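Local coordinates for dihydrofolate reductase (Enterococcus faecalis, PDB 4M7U), which reduces 7,8-dihydrofolate to 5,6,7,8-tetrahydrofolate with NADPH, a step that probably feeds glycine, purine and DNA-precursor synthesis, at residues L50-F55 with T68-T72; S108-K112 with T134-E138; I115-L121 with I139-W144. One frame throughout, in Å; residues are numbered along the deposited sequence.

From the N terminus, contact 1 closes the beta-alpha-beta unit in which strand 47-51 runs into helix 52-57 and the chain returns through strand 67-71. That loop is finished before contact 2 opens at helix 108-114. Contact 2 closes the loop from that helix through strand 120-126 to 134-138, and contact 3, crossing it, the loop from 115-121 to 139-144. The helix and the start of strand 120-126 are thus tied to one continuous run leading into edge strand 144-151. Contacts 1 and 2 both hold the cofactor and touch where Gly51 CA lies 3.4 Å from Val110 CG2; Phe136 CZ, 3.4 Å from Ile115 CD1, joins contact 2 to contact 3.

Contact 1: L50-F55 with T68-T72. With NAP (NADP nicotinamide-adenine-dinucleotide phosphate), chain B.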
loop_
_atom_site.group_PDB
_atom_site.type_symbol
_atom_site.label_atom_id
_atom_site.label_comp_id
_atom_site.label_asym_id
_atom_site.label_seq_id
_atom_site.Cartn_x
_atom_site.Cartn_y
_atom_site.Cartn_z
ATOM N N LEU A 50 7.170 -0.253 -1.802
ATOM C CA LEU A 50 7.274 -0.762 -0.434
ATOM C C LEU A 50 8.497 -0.186 0.301
ATOM O O LEU A 50 9.603 -0.162 -0.249
ATOM C CB LEU A 50 7.382 -2.291 -0.443
ATOM C CG LEU A 50 6.254 -3.118 -1.054
ATOM C CD1 LEU A 50 6.634 -4.603 -1.047
ATOM C CD2 LEU A 50 4.990 -2.896 -0.245
ATOM N N GLY A 51 8.309 0.259 1.545
ATOM C CA GLY A 51 9.445 0.638 2.372
ATOM C C GLY A 51 10.291 -0.596 2.635
ATOM O O GLY A 51 9.796 -1.728 2.508
ATOM N N ARG A 52 11.560 -0.404 2.999
ATOM C CA ARG A 52 12.460 -1.547 3.186
ATOM C C ARG A 52 11.947 -2.553 4.216
ATOM O O ARG A 52 11.993 -3.765 3.977
ATOM C CB ARG A 52 13.876 -1.091 3.559
ATOM C CG ARG A 52 14.794 -2.261 3.929
ATOM C CD ARG A 52 16.157 -1.802 4.409
ATOM N NE ARG A 52 16.058 -0.935 5.584
ATOM C CZ ARG A 52 15.863 -1.374 6.825
ATOM N NH1 ARG A 52 15.740 -2.674 7.060
ATOM N NH2 ARG A 52 15.781 -0.508 7.830
ATOM N N ALA A 53 11.443 -2.061 5.349
ATOM C CA ALA A 53 11.078 -2.960 6.450
ATOM C C ALA A 53 9.945 -3.898 6.061
ATOM O O ALA A 53 9.963 -5.093 6.399
ATOM C CB ALA A 53 10.714 -2.170 7.693
ATOM N N THR A 54 8.957 -3.352 5.356
ATOM C CA THR A 54 7.844 -4.143 4.833
ATOM C C THR A 54 8.332 -5.155 3.801
ATOM O O THR A 54 7.916 -6.316 3.811
ATOM C CB THR A 54 6.781 -3.223 4.177
ATOM O OG1 THR A 54 6.208 -2.382 5.180
ATOM C CG2 THR A 54 5.681 -4.023 3.521
ATOM N N PHE A 55 9.209 -4.711 2.904
ATOM C CA PHE A 55 9.762 -5.598 1.889
ATOM C C PHE A 55 10.442 -6.796 2.547
ATOM O O PHE A 55 10.219 -7.948 2.165
ATOM C CB PHE A 55 10.770 -4.863 1.019
ATOM C CG PHE A 55 11.404 -5.735 -0.031
ATOM C CD1 PHE A 55 10.627 -6.325 -1.018
ATOM C CD2 PHE A 55 12.774 -5.969 -0.032
ATOM C CE1 PHE A 55 11.209 -7.132 -1.993
ATOM C CE2 PHE A 55 13.349 -6.769 -0.997
ATOM C CZ PHE A 55 12.570 -7.351 -1.978
ATOM N N THR A 68 7.935 -4.038 -8.654
ATOM C CA THR A 68 8.025 -3.574 -7.270
ATOM C C THR A 68 9.186 -2.591 -7.101
ATOM O O THR A 68 10.296 -2.841 -7.595
ATOM C CB THR A 68 8.220 -4.738 -6.300
ATOM O OG1 THR A 68 7.115 -5.648 -6.415
ATOM C CG2 THR A 68 8.320 -4.230 -4.847
ATOM N N ILE A 69 8.935 -1.469 -6.426
ATOM C CA ILE A 69 10.021 -0.565 -6.020
ATOM C C ILE A 69 10.246 -0.639 -4.496
ATOM O O ILE A 69 9.297 -0.499 -3.718
ATOM C CB ILE A 69 9.726 0.906 -6.408
ATOM C CG1 ILE A 69 9.592 1.062 -7.931
ATOM C CG2 ILE A 69 10.818 1.823 -5.884
ATOM C CD1 ILE A 69 8.928 2.377 -8.353
ATOM N N VAL A 70 11.488 -0.874 -4.061
ATOM C CA VAL A 70 11.804 -0.823 -2.625
ATOM C C VAL A 70 12.492 0.493 -2.259
ATOM O O VAL A 70 13.451 0.913 -2.923
ATOM C CB VAL A 70 12.641 -2.025 -2.156
ATOM C CG1 VAL A 70 12.964 -1.893 -0.693
ATOM C CG2 VAL A 70 11.864 -3.319 -2.391
ATOM N N LEU A 71 11.978 1.157 -1.223
ATOM C CA LEU A 71 12.473 2.475 -0.837
ATOM C C LEU A 71 13.439 2.316 0.340
ATOM O O LEU A 71 13.109 1.660 1.331
ATOM C CB LEU A 71 11.286 3.371 -0.458
ATOM C CG LEU A 71 11.418 4.888 -0.325
ATOM C CD1 LEU A 71 12.102 5.480 -1.537
ATOM C CD2 LEU A 71 10.026 5.493 -0.156
ATOM N N THR A 72 14.639 2.886 0.221
ATOM C CA THR A 72 15.658 2.785 1.275
ATOM C C THR A 72 16.676 3.899 1.114
ATOM O O THR A 72 16.939 4.328 -0.001
ATOM C CB THR A 72 16.376 1.396 1.255
ATOM O OG1 THR A 72 17.371 1.329 2.294
ATOM C CG2 THR A 72 17.036 1.149 -0.091
HETATM P PA NAP B . 8.315 0.730 6.290
HETATM O O1A NAP B . 7.524 2.039 5.986
HETATM O O2A NAP B . 7.798 -0.449 5.489
HETATM O O5B NAP B . 9.816 0.926 5.886
HETATM C C5B NAP B . 10.571 1.949 6.466
HETATM C C4B NAP B . 11.870 2.132 5.748
HETATM O O4B NAP B . 11.757 2.440 4.286
HETATM C C3B NAP B . 12.963 3.014 6.303
HETATM O O3B NAP B . 13.599 2.704 7.485
HETATM C C2B NAP B . 13.791 3.269 5.100
HETATM O O2B NAP B . 14.761 2.358 4.734
HETATM C C1B NAP B . 12.661 3.610 4.152
HETATM N N9A NAP B . 12.158 4.831 3.604
HETATM C C8A NAP B . 10.954 5.337 3.874
HETATM N N7A NAP B . 10.900 6.633 3.284
HETATM C C5A NAP B . 12.133 6.885 2.679
HETATM C C6A NAP B . 12.610 7.995 1.969
HETATM N N6A NAP B . 11.757 9.137 1.769
HETATM N N1A NAP B . 13.852 7.958 1.494
HETATM C C2A NAP B . 14.659 6.864 1.680
HETATM N N3A NAP B . 14.186 5.760 2.386
HETATM C C4A NAP B . 12.933 5.805 2.865
HETATM O O3 NAP B . 8.318 0.391 7.835
HETATM P PN NAP B . 7.213 0.836 8.883
HETATM O O1N NAP B . 7.305 2.376 9.122
HETATM O O2N NAP B . 5.811 0.477 8.440
HETATM O O5D NAP B . 7.540 -0.001 10.187
HETATM C C5D NAP B . 8.174 -1.244 10.003
HETATM C C4D NAP B . 9.077 -1.754 11.111
HETATM O O4D NAP B . 9.314 -0.912 12.307
HETATM C C3D NAP B . 8.966 -3.197 11.603
HETATM O O3D NAP B . 9.952 -4.052 11.360
HETATM C C2D NAP B . 8.520 -3.083 13.034
HETATM O O2D NAP B . 8.708 -4.117 13.927
HETATM C C1D NAP B . 8.881 -1.682 13.481
HETATM N N1N NAP B . 8.346 -0.989 14.628
HETATM C C2N NAP B . 8.464 -1.386 16.022
HETATM C C3N NAP B . 7.940 -0.470 17.134
HETATM C C7N NAP B . 8.645 -0.544 18.440
HETATM O O7N NAP B . 9.862 -0.674 18.436
HETATM N N7N NAP B . 7.911 -0.879 19.616
HETATM C C4N NAP B . 6.971 0.693 16.805
HETATM C C5N NAP B . 6.667 0.851 15.290
HETATM C C6N NAP B . 7.263 -0.114 14.248
HETATM P P2B NAP B . 16.188 2.512 5.375
HETATM O O1X NAP B . 16.072 2.384 6.929
HETATM O O2X NAP B . 17.076 1.345 4.842
HETATM O O3X NAP B . 16.745 3.867 5.005
#
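Gly51 is the striking residue here: it has no side chain, and its CA lies 3.5 Å from NAP O4B, where a CB would run into O5B of the cofactor. It ends the strand and occupies the N-cap position of helix 52-57. Just before it, Leu50 pairs in parallel with Val70: Leu50 N donates to Ile69 O (2.9 Å) and Leu71 N to Leu50 O (2.9 Å). The first turn of the helix then grips NADP. Thr54 gives both its N (3.1 Å) and OG1 (2.5 Å) to NAP O2A, while the 2'-phosphate, which NAD lacks, is held by Arg52 NE and Thr72 OG1, each 2.6 Å from NAP O2X, and by Arg52 NH2, 3.0 Å from O1X. Val70 CG2 makes a CH-pi contact 3.5 Å from the Phe55 ring centroid. The contact joins the neighbouring parallel strands 47-51 and 67-71, with edge strand 83-85 beyond 67-71 and helix 88-97 packed on Ile69 and Leu71.

Contact 2: S108-K112 with T134-E138. With NAP (NADP nicotinamide-adenine-dinucleotide phosphate), chain B.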
loop_
_atom_site.group_PDB
_atom_site.type_symbol
_atom_site.label_atom_id
_atom_site.label_comp_id
_atom_site.label_asym_id
_atom_site.label_seq_id
_atom_site.Cartn_x
_atom_site.Cartn_y
_atom_site.Cartn_z
ATOM N N SER A 108 4.272 1.955 7.391
ATOM C CA SER A 108 3.778 3.201 7.997
ATOM C C SER A 108 4.525 4.495 7.590
ATOM O O SER A 108 3.896 5.511 7.280
ATOM C CB SER A 108 3.712 3.064 9.520
ATOM O OG SER A 108 3.185 4.256 10.086
ATOM N N VAL A 109 5.858 4.465 7.581
ATOM C CA VAL A 109 6.642 5.627 7.121
ATOM C C VAL A 109 6.316 6.002 5.674
ATOM O O VAL A 109 6.116 7.184 5.347
ATOM C CB VAL A 109 8.160 5.379 7.215
ATOM C CG1 VAL A 109 8.921 6.549 6.608
ATOM C CG2 VAL A 109 8.576 5.187 8.665
ATOM N N VAL A 110 6.258 4.991 4.812
ATOM C CA VAL A 110 5.934 5.212 3.413
ATOM C C VAL A 110 4.550 5.824 3.239
ATOM O O VAL A 110 4.384 6.779 2.477
ATOM C CB VAL A 110 6.080 3.913 2.606
ATOM C CG1 VAL A 110 5.758 4.147 1.140
ATOM C CG2 VAL A 110 7.501 3.423 2.713
ATOM N N PHE A 111 3.557 5.293 3.955
ATOM C CA PHE A 111 2.183 5.841 3.882
ATOM C C PHE A 111 2.111 7.324 4.285
ATOM O O PHE A 111 1.541 8.155 3.571
ATOM C CB PHE A 111 1.241 5.035 4.781
ATOM C CG PHE A 111 0.808 3.717 4.196
ATOM C CD1 PHE A 111 0.456 3.606 2.857
ATOM C CD2 PHE A 111 0.721 2.592 5.002
ATOM C CE1 PHE A 111 0.037 2.374 2.328
ATOM C CE2 PHE A 111 0.305 1.368 4.488
ATOM C CZ PHE A 111 -0.032 1.261 3.143
ATOM N N LYS A 112 2.697 7.650 5.433
ATOM C CA LYS A 112 2.706 9.024 5.939
ATOM C C LYS A 112 3.366 10.014 4.963
ATOM O O LYS A 112 2.920 11.150 4.838
ATOM C CB LYS A 112 3.420 9.066 7.288
ATOM C CG LYS A 112 3.186 10.324 8.110
ATOM C CD LYS A 112 4.136 10.350 9.306
ATOM C CE LYS A 112 3.403 10.685 10.594
ATOM N NZ LYS A 112 2.765 12.023 10.518
ATOM N N THR A 134 2.993 -2.222 14.575
ATOM C CA THR A 134 3.019 -1.181 13.547
ATOM C C THR A 134 1.614 -0.738 13.140
ATOM O O THR A 134 0.764 -1.557 12.772
ATOM C CB THR A 134 3.754 -1.659 12.284
ATOM O OG1 THR A 134 5.001 -2.271 12.652
ATOM C CG2 THR A 134 4.006 -0.483 11.337
ATOM N N PHE A 135 1.386 0.566 13.180
ATOM C CA PHE A 135 0.061 1.116 13.000
ATOM C C PHE A 135 -0.006 2.001 11.780
ATOM O O PHE A 135 0.995 2.616 11.394
ATOM C CB PHE A 135 -0.318 1.926 14.243
ATOM C CG PHE A 135 -0.393 1.095 15.486
ATOM C CD1 PHE A 135 0.762 0.706 16.149
ATOM C CD2 PHE A 135 -1.618 0.670 15.977
ATOM C CE1 PHE A 135 0.697 -0.086 17.289
ATOM C CE2 PHE A 135 -1.691 -0.119 17.118
ATOM C CZ PHE A 135 -0.532 -0.498 17.773
ATOM N N PHE A 136 -1.185 2.068 11.170
ATOM C CA PHE A 136 -1.393 3.052 10.131
ATOM C C PHE A 136 -1.165 4.426 10.748
ATOM O O PHE A 136 -1.627 4.693 11.854
ATOM C CB PHE A 136 -2.792 2.951 9.534
ATOM C CG PHE A 136 -2.947 3.779 8.316
ATOM C CD1 PHE A 136 -2.433 3.338 7.107
ATOM C CD2 PHE A 136 -3.534 5.029 8.388
ATOM C CE1 PHE A 136 -2.533 4.120 5.978
ATOM C CE2 PHE A 136 -3.646 5.811 7.268
ATOM C CZ PHE A 136 -3.140 5.357 6.057
ATOM N N PRO A 137 -0.429 5.300 10.044
ATOM C CA PRO A 137 -0.012 6.565 10.648
ATOM C C PRO A 137 -1.139 7.575 10.704
ATOM O O PRO A 137 -2.157 7.429 10.023
ATOM C CB PRO A 137 1.068 7.065 9.685
ATOM C CG PRO A 137 0.625 6.502 8.340
ATOM C CD PRO A 137 0.115 5.127 8.683
ATOM N N GLU A 138 -0.945 8.603 11.516
ATOM C CA GLU A 138 -1.838 9.749 11.522
ATOM C C GLU A 138 -1.697 10.509 10.212
ATOM O O GLU A 138 -0.609 10.991 9.882
ATOM C CB GLU A 138 -1.473 10.680 12.672
ATOM C CG GLU A 138 -2.037 10.265 14.008
ATOM C CD GLU A 138 -1.684 11.256 15.100
ATOM O OE1 GLU A 138 -1.098 10.819 16.115
ATOM O OE2 GLU A 138 -1.978 12.465 14.938
HETATM P PA NAP B . 8.315 0.730 6.290
HETATM O O1A NAP B . 7.524 2.039 5.986
HETATM O O2A NAP B . 7.798 -0.449 5.489
HETATM O O5B NAP B . 9.816 0.926 5.886
HETATM C C5B NAP B . 10.571 1.949 6.466
HETATM C C4B NAP B . 11.870 2.132 5.748
HETATM O O4B NAP B . 11.757 2.440 4.286
HETATM C C3B NAP B . 12.963 3.014 6.303
HETATM O O3B NAP B . 13.599 2.704 7.485
HETATM C C2B NAP B . 13.791 3.269 5.100
HETATM O O2B NAP B . 14.761 2.358 4.734
HETATM C C1B NAP B . 12.661 3.610 4.152
HETATM N N9A NAP B . 12.158 4.831 3.604
HETATM C C8A NAP B . 10.954 5.337 3.874
HETATM N N7A NAP B . 10.900 6.633 3.284
HETATM C C5A NAP B . 12.133 6.885 2.679
HETATM C C6A NAP B . 12.610 7.995 1.969
HETATM N N6A NAP B . 11.757 9.137 1.769
HETATM N N1A NAP B . 13.852 7.958 1.494
HETATM C C2A NAP B . 14.659 6.864 1.680
HETATM N N3A NAP B . 14.186 5.760 2.386
HETATM C C4A NAP B . 12.933 5.805 2.865
HETATM O O3 NAP B . 8.318 0.391 7.835
HETATM P PN NAP B . 7.213 0.836 8.883
HETATM O O1N NAP B . 7.305 2.376 9.122
HETATM O O2N NAP B . 5.811 0.477 8.440
HETATM O O5D NAP B . 7.540 -0.001 10.187
HETATM C C5D NAP B . 8.174 -1.244 10.003
HETATM C C4D NAP B . 9.077 -1.754 11.111
HETATM O O4D NAP B . 9.314 -0.912 12.307
HETATM C C3D NAP B . 8.966 -3.197 11.603
HETATM O O3D NAP B . 9.952 -4.052 11.360
HETATM C C2D NAP B . 8.520 -3.083 13.034
HETATM O O2D NAP B . 8.708 -4.117 13.927
HETATM C C1D NAP B . 8.881 -1.682 13.481
HETATM N N1N NAP B . 8.346 -0.989 14.628
HETATM C C2N NAP B . 8.464 -1.386 16.022
HETATM C C3N NAP B . 7.940 -0.470 17.134
HETATM C C7N NAP B . 8.645 -0.544 18.440
HETATM O O7N NAP B . 9.862 -0.674 18.436
HETATM N N7N NAP B . 7.911 -0.879 19.616
HETATM C C4N NAP B . 6.971 0.693 16.805
HETATM C C5N NAP B . 6.667 0.851 15.290
HETATM C C6N NAP B . 7.263 -0.114 14.248
HETATM P P2B NAP B . 16.188 2.512 5.375
HETATM O O1X NAP B . 16.072 2.384 6.929
HETATM O O2X NAP B . 17.076 1.345 4.842
HETATM O O3X NAP B . 16.745 3.867 5.005
HETATM O O HOH W 1 0.801 13.293 8.399
#
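Thr134 starts the segment within strand 134-135, its CG2 4.0 Å from Ser108 CB and its OG1 3.5 Å from NAP C6N of the nicotinamide ring. At Phe135 it is the backbone that matters: its O lies 3.0 Å from Ser108 OG. Phe136 sends its CB away from the helix, yet the ring swings back so that CE1 sits 3.7 Å from Phe111 CD2, over a face of the Phe111 ring. Pro137 faces the helix squarely, its CG 3.9 Å from Phe111 CB and its CD 3.5 Å from Ser108 OG. At Glu138 a water bridges the backbone O (3.1 Å) to Lys112 NZ (3.2 Å). The helix so packed presents its N-terminal amides to the pyrophosphate: Ser108 N gives a very short bond of 2.4 Å to NAP O2N, and Val109 N one of 3.0 Å to O1N. Trp14 of strand 9-17 stacks on Phe136, Thr134 pairs with strand 21-23, and Phe111 also rests on Ile104 of strand 101-104.

Contact 3: I115-L121 with I139-W144; sequences IPACDVL and IDWSVW
A small hydrophobic core of the dihydrofolate reductase fold, away from the cofactor, forms where the turn into strand 120-126 meets the loop leading to strand 144-151. Residues 115-117 make a 3-10 turn, with Cys118 N bonded to Ile115 O (2.9 Å), before the chain extends at Val120 and Leu121. In 139-144, Asp140 OD2 accepts from Ser142 N (3.1 Å) in an Asx turn, and Trp144 N bonds to Trp141 O (3.1 Å). CA atoms stand 7.8 Å apart at Ile115 and Ile139, and 8.5 Å at Val120 and Trp144. Trp144 (chi1 m, chi2 101°) is central: Leu121, an mt rotamer, sets CG 3.6 Å from the centroid of the Trp144 six-membered ring in a CH-pi contact, while Trp144 CH2 lies 3.5 Å from Val120 N. Ile115 (mt) sets CG2 4.0 Å from CD1 of Ile139 (pt), and Leu121 CD1 is 4.0 Å from Trp141 CZ3. Strand 162-169 lies between strands 120-126 and 144-151 in the sheet, its Tyr167 ring meeting Trp141, and strand 9-17 borders 120-126.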
loop_
_atom_site.group_PDB
_atom_site.type_symbol
_atom_site.label_atom_id
_atom_site.label_comp_id
_atom_site.label_asym_id
_atom_site.label_seq_id
_atom_site.Cartn_x
_atom_site.Cartn_y
_atom_site.Cartn_z
ATOM N N ILE A 115 1.089 9.392 1.082
ATOM C CA ILE A 115 -0.351 9.658 1.018
ATOM C C ILE A 115 -0.693 11.100 0.589
ATOM O O ILE A 115 -1.617 11.282 -0.198
ATOM C CB ILE A 115 -1.113 9.176 2.276
ATOM C CG1 ILE A 115 -1.298 7.658 2.176
ATOM C CG2 ILE A 115 -2.467 9.875 2.406
ATOM C CD1 ILE A 115 -2.103 7.037 3.270
ATOM N N PRO A 116 0.079 12.120 1.048
ATOM C CA PRO A 116 -0.193 13.464 0.507
ATOM C C PRO A 116 -0.110 13.565 -1.027
ATOM O O PRO A 116 -0.703 14.489 -1.581
ATOM C CB PRO A 116 0.900 14.323 1.150
ATOM C CG PRO A 116 1.130 13.661 2.478
ATOM C CD PRO A 116 1.059 12.179 2.154
ATOM N N ALA A 117 0.595 12.646 -1.692
ATOM C CA ALA A 117 0.669 12.644 -3.159
ATOM C C ALA A 117 -0.320 11.667 -3.820
ATOM O O ALA A 117 -0.359 11.549 -5.048
ATOM C CB ALA A 117 2.087 12.363 -3.634
ATOM N N CYS A 118 -1.125 10.974 -3.017
ATOM C CA CYS A 118 -2.056 9.992 -3.573
ATOM C C CYS A 118 -3.354 10.623 -4.052
ATOM O O CYS A 118 -3.740 11.702 -3.595
ATOM C CB CYS A 118 -2.353 8.881 -2.561
ATOM S SG CYS A 118 -0.955 7.773 -2.273
ATOM N N ASP A 119 -4.013 9.948 -4.990
ATOM C CA ASP A 119 -5.319 10.387 -5.479
ATOM C C ASP A 119 -6.456 9.491 -5.038
ATOM O O ASP A 119 -7.620 9.844 -5.199
ATOM C CB ASP A 119 -5.317 10.467 -6.991
ATOM C CG ASP A 119 -4.598 11.697 -7.486
ATOM O OD1 ASP A 119 -4.760 12.770 -6.849
ATOM O OD2 ASP A 119 -3.861 11.582 -8.484
ATOM N N VAL A 120 -6.129 8.326 -4.490
ATOM C CA VAL A 120 -7.165 7.421 -4.002
ATOM C C VAL A 120 -6.582 6.557 -2.904
ATOM O O VAL A 120 -5.388 6.249 -2.942
ATOM C CB VAL A 120 -7.739 6.542 -5.151
ATOM C CG1 VAL A 120 -6.624 5.905 -5.924
ATOM C CG2 VAL A 120 -8.683 5.459 -4.620
ATOM N N LEU A 121 -7.415 6.217 -1.912
ATOM C CA LEU A 121 -7.074 5.263 -0.856
ATOM C C LEU A 121 -7.993 4.044 -0.956
ATOM O O LEU A 121 -9.227 4.172 -0.970
ATOM C CB LEU A 121 -7.239 5.902 0.527
ATOM C CG LEU A 121 -6.550 7.255 0.743
ATOM C CD1 LEU A 121 -6.869 7.783 2.133
ATOM C CD2 LEU A 121 -5.025 7.137 0.554
ATOM N N ILE A 139 -2.782 10.614 9.454
ATOM C CA ILE A 139 -2.745 11.418 8.241
ATOM C C ILE A 139 -3.793 12.506 8.300
ATOM O O ILE A 139 -4.671 12.498 9.165
ATOM C CB ILE A 139 -2.986 10.577 6.980
ATOM C CG1 ILE A 139 -4.440 10.106 6.938
ATOM C CG2 ILE A 139 -2.024 9.397 6.938
ATOM C CD1 ILE A 139 -4.845 9.490 5.624
ATOM N N ASP A 140 -3.712 13.442 7.363
ATOM C CA ASP A 140 -4.742 14.462 7.235
ATOM C C ASP A 140 -5.972 13.865 6.555
ATOM O O ASP A 140 -6.014 13.746 5.329
ATOM C CB ASP A 140 -4.220 15.652 6.416
ATOM C CG ASP A 140 -5.255 16.757 6.275
ATOM O OD1 ASP A 140 -5.080 17.641 5.408
ATOM O OD2 ASP A 140 -6.261 16.731 7.025
ATOM N N TRP A 141 -6.980 13.495 7.338
ATOM C CA TRP A 141 -8.204 12.933 6.758
ATOM C C TRP A 141 -9.179 13.987 6.199
ATOM O O TRP A 141 -10.163 13.638 5.538
ATOM C CB TRP A 141 -8.926 12.060 7.788
ATOM C CG TRP A 141 -8.296 10.702 8.026
ATOM C CD1 TRP A 141 -7.504 10.331 9.078
ATOM C CD2 TRP A 141 -8.437 9.530 7.193
ATOM N NE1 TRP A 141 -7.141 9.003 8.951
ATOM C CE2 TRP A 141 -7.693 8.495 7.813
ATOM C CE3 TRP A 141 -9.107 9.271 5.993
ATOM C CZ2 TRP A 141 -7.619 7.203 7.263
ATOM C CZ3 TRP A 141 -9.037 7.990 5.456
ATOM C CH2 TRP A 141 -8.298 6.965 6.100
ATOM N N SER A 142 -8.901 15.265 6.449
ATOM C CA SER A 142 -9.817 16.341 6.046
ATOM C C SER A 142 -9.914 16.521 4.539
ATOM O O SER A 142 -10.911 17.044 4.034
ATOM C CB SER A 142 -9.431 17.664 6.708
ATOM O OG SER A 142 -8.218 18.165 6.187
ATOM N N VAL A 143 -8.896 16.067 3.814
ATOM C CA VAL A 143 -8.897 16.171 2.346
ATOM C C VAL A 143 -9.456 14.921 1.645
ATOM O O VAL A 143 -9.533 14.860 0.412
ATOM C CB VAL A 143 -7.487 16.497 1.806
ATOM C CG1 VAL A 143 -6.998 17.813 2.388
ATOM C CG2 VAL A 143 -6.509 15.376 2.150
ATOM N N TRP A 144 -9.863 13.935 2.438
ATOM C CA TRP A 144 -10.388 12.681 1.900
ATOM C C TRP A 144 -11.861 12.504 2.264
ATOM O O TRP A 144 -12.290 12.919 3.345
ATOM C CB TRP A 144 -9.577 11.489 2.453
ATOM C CG TRP A 144 -8.139 11.441 1.951
ATOM C CD1 TRP A 144 -7.010 11.830 2.620
ATOM C CD2 TRP A 144 -7.710 10.988 0.660
ATOM N NE1 TRP A 144 -5.898 11.624 1.829
ATOM C CE2 TRP A 144 -6.300 11.113 0.625
ATOM C CE3 TRP A 144 -8.379 10.474 -0.459
ATOM C CZ2 TRP A 144 -5.553 10.757 -0.503
ATOM C CZ3 TRP A 144 -7.639 10.112 -1.571
ATOM C CH2 TRP A 144 -6.238 10.263 -1.587
#